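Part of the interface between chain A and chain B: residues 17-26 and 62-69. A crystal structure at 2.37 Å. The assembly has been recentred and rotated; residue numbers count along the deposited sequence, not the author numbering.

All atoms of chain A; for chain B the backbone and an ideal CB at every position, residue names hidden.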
# COMPACT_ATOMS: atom_id res chain seq x y z
N ARG A 17 -28.12 4.18 -33.81
CA ARG A 17 -28.30 3.09 -34.77
C ARG A 17 -27.05 2.24 -34.91
O ARG A 17 -27.14 1.04 -35.17
CB ARG A 17 -28.72 3.64 -36.13
CG ARG A 17 -30.07 4.33 -36.13
CD ARG A 17 -30.48 4.77 -37.53
NE ARG A 17 -30.96 6.15 -37.53
CZ ARG A 17 -30.31 7.16 -38.10
NH1 ARG A 17 -29.16 6.95 -38.72
NH2 ARG A 17 -30.82 8.39 -38.04
N MET A 18 -25.87 2.84 -34.72
CA MET A 18 -24.61 2.12 -34.85
C MET A 18 -24.18 1.42 -33.57
O MET A 18 -23.34 0.52 -33.63
CB MET A 18 -23.50 3.07 -35.31
CG MET A 18 -23.77 3.77 -36.63
SD MET A 18 -22.44 4.88 -37.10
CE MET A 18 -21.09 3.73 -37.31
N ILE A 19 -24.73 1.81 -32.42
CA ILE A 19 -24.30 1.27 -31.14
C ILE A 19 -25.25 0.16 -30.70
O ILE A 19 -24.83 -0.83 -30.09
CB ILE A 19 -24.21 2.37 -30.07
CG1 ILE A 19 -23.19 3.43 -30.49
CG2 ILE A 19 -23.82 1.79 -28.73
CD1 ILE A 19 -23.06 4.57 -29.50
N MET A 20 -26.53 0.30 -31.02
CA MET A 20 -27.54 -0.66 -30.59
C MET A 20 -28.33 -1.29 -31.72
O MET A 20 -28.80 -2.41 -31.56
CB MET A 20 -28.51 0.00 -29.60
CG MET A 20 -27.87 0.38 -28.28
SD MET A 20 -28.90 1.45 -27.26
CE MET A 20 -29.17 2.81 -28.39
N ALA A 21 -28.49 -0.60 -32.85
CA ALA A 21 -29.18 -1.14 -34.03
C ALA A 21 -30.53 -1.74 -33.65
O ALA A 21 -30.86 -2.87 -34.00
CB ALA A 21 -28.30 -2.17 -34.75
N ASN A 22 -31.32 -0.95 -32.92
CA ASN A 22 -32.58 -1.47 -32.38
C ASN A 22 -33.66 -1.58 -33.45
O ASN A 22 -34.57 -2.41 -33.32
CB ASN A 22 -33.06 -0.58 -31.23
CG ASN A 22 -34.17 -1.23 -30.43
OD1 ASN A 22 -33.95 -2.20 -29.71
ND2 ASN A 22 -35.37 -0.68 -30.53
N ASP A 23 -33.60 -0.75 -34.49
CA ASP A 23 -34.53 -0.92 -35.61
C ASP A 23 -34.18 -2.15 -36.43
O ASP A 23 -35.08 -2.82 -36.96
CB ASP A 23 -34.54 0.33 -36.48
CG ASP A 23 -35.26 1.49 -35.82
OD1 ASP A 23 -34.65 2.57 -35.69
OD2 ASP A 23 -36.44 1.32 -35.44
N LEU A 24 -32.89 -2.47 -36.55
CA LEU A 24 -32.48 -3.73 -37.17
C LEU A 24 -32.93 -4.91 -36.33
O LEU A 24 -33.46 -5.90 -36.85
CB LEU A 24 -30.97 -3.74 -37.38
CG LEU A 24 -30.34 -5.04 -37.88
CD1 LEU A 24 -30.81 -5.37 -39.29
CD2 LEU A 24 -28.82 -4.96 -37.83
N LEU A 25 -32.73 -4.82 -35.01
CA LEU A 25 -33.07 -5.93 -34.12
C LEU A 25 -34.56 -6.24 -34.17
O LEU A 25 -34.95 -7.41 -34.24
CB LEU A 25 -32.65 -5.60 -32.69
CG LEU A 25 -33.03 -6.59 -31.60
CD1 LEU A 25 -32.38 -7.94 -31.83
CD2 LEU A 25 -32.66 -6.04 -30.23
N ASN A 26 -35.41 -5.21 -34.15
CA ASN A 26 -36.85 -5.44 -34.22
C ASN A 26 -37.25 -6.05 -35.55
O ASN A 26 -38.10 -6.95 -35.60
CB ASN A 26 -37.61 -4.13 -33.98
CG ASN A 26 -37.71 -3.77 -32.51
OD1 ASN A 26 -37.56 -4.63 -31.64
ND2 ASN A 26 -37.97 -2.50 -32.23
N UNK B 62 -13.83 -4.49 -34.08
CA UNK B 62 -15.17 -5.05 -34.18
C UNK B 62 -15.84 -5.11 -32.82
O UNK B 62 -15.20 -5.37 -31.79
CB UNK B 62 -15.12 -6.45 -34.80
N UNK B 63 -17.15 -4.88 -32.82
CA UNK B 63 -17.98 -5.01 -31.63
C UNK B 63 -19.37 -5.44 -32.07
O UNK B 63 -19.72 -5.37 -33.25
CB UNK B 63 -18.03 -3.70 -30.84
N UNK B 64 -20.16 -5.89 -31.11
CA UNK B 64 -21.54 -6.23 -31.42
C UNK B 64 -22.48 -5.22 -30.78
O UNK B 64 -22.24 -4.76 -29.66
CB UNK B 64 -21.87 -7.65 -30.95
N UNK B 65 -23.56 -4.83 -31.47
CA UNK B 65 -24.55 -3.97 -30.84
C UNK B 65 -25.25 -4.71 -29.72
O UNK B 65 -25.48 -5.91 -29.79
CB UNK B 65 -25.57 -3.47 -31.87
N UNK B 66 -25.57 -3.98 -28.65
CA UNK B 66 -26.26 -4.59 -27.52
C UNK B 66 -27.75 -4.28 -27.59
O UNK B 66 -28.15 -3.19 -27.99
CB UNK B 66 -25.67 -4.10 -26.20
N UNK B 67 -28.56 -5.28 -27.24
CA UNK B 67 -29.99 -5.06 -27.07
C UNK B 67 -30.21 -3.88 -26.13
O UNK B 67 -29.72 -3.88 -25.00
CB UNK B 67 -30.68 -6.32 -26.53
N UNK B 68 -30.93 -2.87 -26.63
CA UNK B 68 -31.01 -1.58 -25.95
C UNK B 68 -31.39 -1.75 -24.49
O UNK B 68 -32.33 -2.47 -24.15
CB UNK B 68 -32.02 -0.67 -26.65
N UNK B 69 -30.62 -1.10 -23.62
CA UNK B 69 -30.86 -1.16 -22.19
C UNK B 69 -30.39 0.13 -21.54
O UNK B 69 -29.57 0.86 -22.08
CB UNK B 69 -30.16 -2.37 -21.57

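Position 62 has nothing of the chain A stretch within 5.5 Å of its CB. Almost any residue would do. It is His62(B), which makes no contact here.

Position 63 has an extended backbone, phi/psi -149/166. Its CB points toward chain A, but nothing lies within 5.5 Å. Only a long side chain could cross the gap. At the far side is the carbonyl of Met18(A), so a donor at the tip would be useful. Lysine, arginine or tyrosine could be considered. The residue is Tyr63(B), with chi1 in p. Its OH donates a hydrogen bond of 2.7 Å to Met18(A) O, which lies at the ring edge, near its plane.

Position 64 points away, so chain A says little about it. It is Lys64(B), whose NZ is hydrogen-bonded elsewhere in the structure.

Position 65 points toward chain A and is tightly placed. Its ideal CB is 3.3 Å from Ile19(A) O and 3.4 Å from Met20(A) O, with Ala21(A) CB at 4.2 Å. A small or compact side chain suits this spot. Phi/psi of -66/144 permits proline as well as alanine or serine. Pro65(B) is found. Its CA makes a CA-H...O contact with Ile19(A) O at 3.2 Å, and its CB packs 4.2 Å from Ala21(A) CB.

Position 66 points sideways. Ile19(A) and Met20(A) offer apolar surface beyond the reach of a short side chain. Leucine, methionine or an aromatic residue would fit. Phe66(B), chi1 p, brings its ring up to both. Met20(A) CG sits over one face, 3.7 Å from the centroid of the Phe66(B) ring, a CH-pi contact. Met20(A) SD is 4.4 Å from the same centroid, obliquely. Ile19(A) CG2 approaches Phe66(B) CE1 to 3.5 Å.

Position 67 points away, yet its CB is 4.2 Å from Leu25(A) CD2. A small apolar residue is enough for that contact. Ala67(B) makes it with its CB.

Position 68 points toward chain A. Met20(A) SD is 3.8 Å and Asn22(A) OD1 3.9 Å from the CB. Alanine fits, and serine is conceivable beside the amide oxygen. The residue is Ala68(B). Its CB packs on the methionine sulfur, while its backbone N donates to water 1 at 2.4 Å. The water donates in turn to Asn22(A) OD1 at 2.8 Å, bridging the chains.

Position 69 points away, with nothing of the chain A stretch near its CB. It is Met69(B), which makes no contact with this stretch.

Chain B, residues 62-69: HYKPFAAM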
# COMPACT_ATOMS: atom_id res chain seq x y z
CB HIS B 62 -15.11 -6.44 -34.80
CG HIS B 62 -16.45 -7.12 -34.89
ND1 HIS B 62 -17.23 -7.07 -36.02
CD2 HIS B 62 -17.14 -7.85 -33.99
CE1 HIS B 62 -18.35 -7.75 -35.82
NE2 HIS B 62 -18.32 -8.23 -34.59
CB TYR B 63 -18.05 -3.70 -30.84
CG TYR B 63 -18.73 -2.59 -31.60
CD1 TYR B 63 -18.04 -1.83 -32.53
CD2 TYR B 63 -20.08 -2.31 -31.40
CE1 TYR B 63 -18.66 -0.82 -33.23
CE2 TYR B 63 -20.71 -1.29 -32.10
CZ TYR B 63 -19.99 -0.55 -33.01
OH TYR B 63 -20.61 0.46 -33.71
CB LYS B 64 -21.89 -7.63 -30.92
CG LYS B 64 -21.29 -8.75 -31.75
CD LYS B 64 -21.14 -10.03 -30.94
CE LYS B 64 -22.45 -10.42 -30.27
NZ LYS B 64 -23.52 -10.70 -31.26
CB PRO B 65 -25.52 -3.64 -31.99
CG PRO B 65 -25.40 -4.81 -32.91
CD PRO B 65 -23.95 -5.23 -32.83
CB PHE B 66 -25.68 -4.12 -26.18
CG PHE B 66 -25.78 -2.64 -25.94
CD1 PHE B 66 -24.84 -1.77 -26.47
CD2 PHE B 66 -26.78 -2.12 -25.13
CE1 PHE B 66 -24.92 -0.41 -26.23
CE2 PHE B 66 -26.87 -0.77 -24.89
CZ PHE B 66 -25.93 0.09 -25.44
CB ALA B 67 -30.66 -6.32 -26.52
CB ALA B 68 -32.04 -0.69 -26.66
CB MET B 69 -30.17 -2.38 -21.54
CG MET B 69 -28.64 -2.36 -21.58
SD MET B 69 -27.85 -1.37 -20.29
CE MET B 69 -28.77 -1.87 -18.84
O HOH W 1 -31.27 -2.88 -29.05
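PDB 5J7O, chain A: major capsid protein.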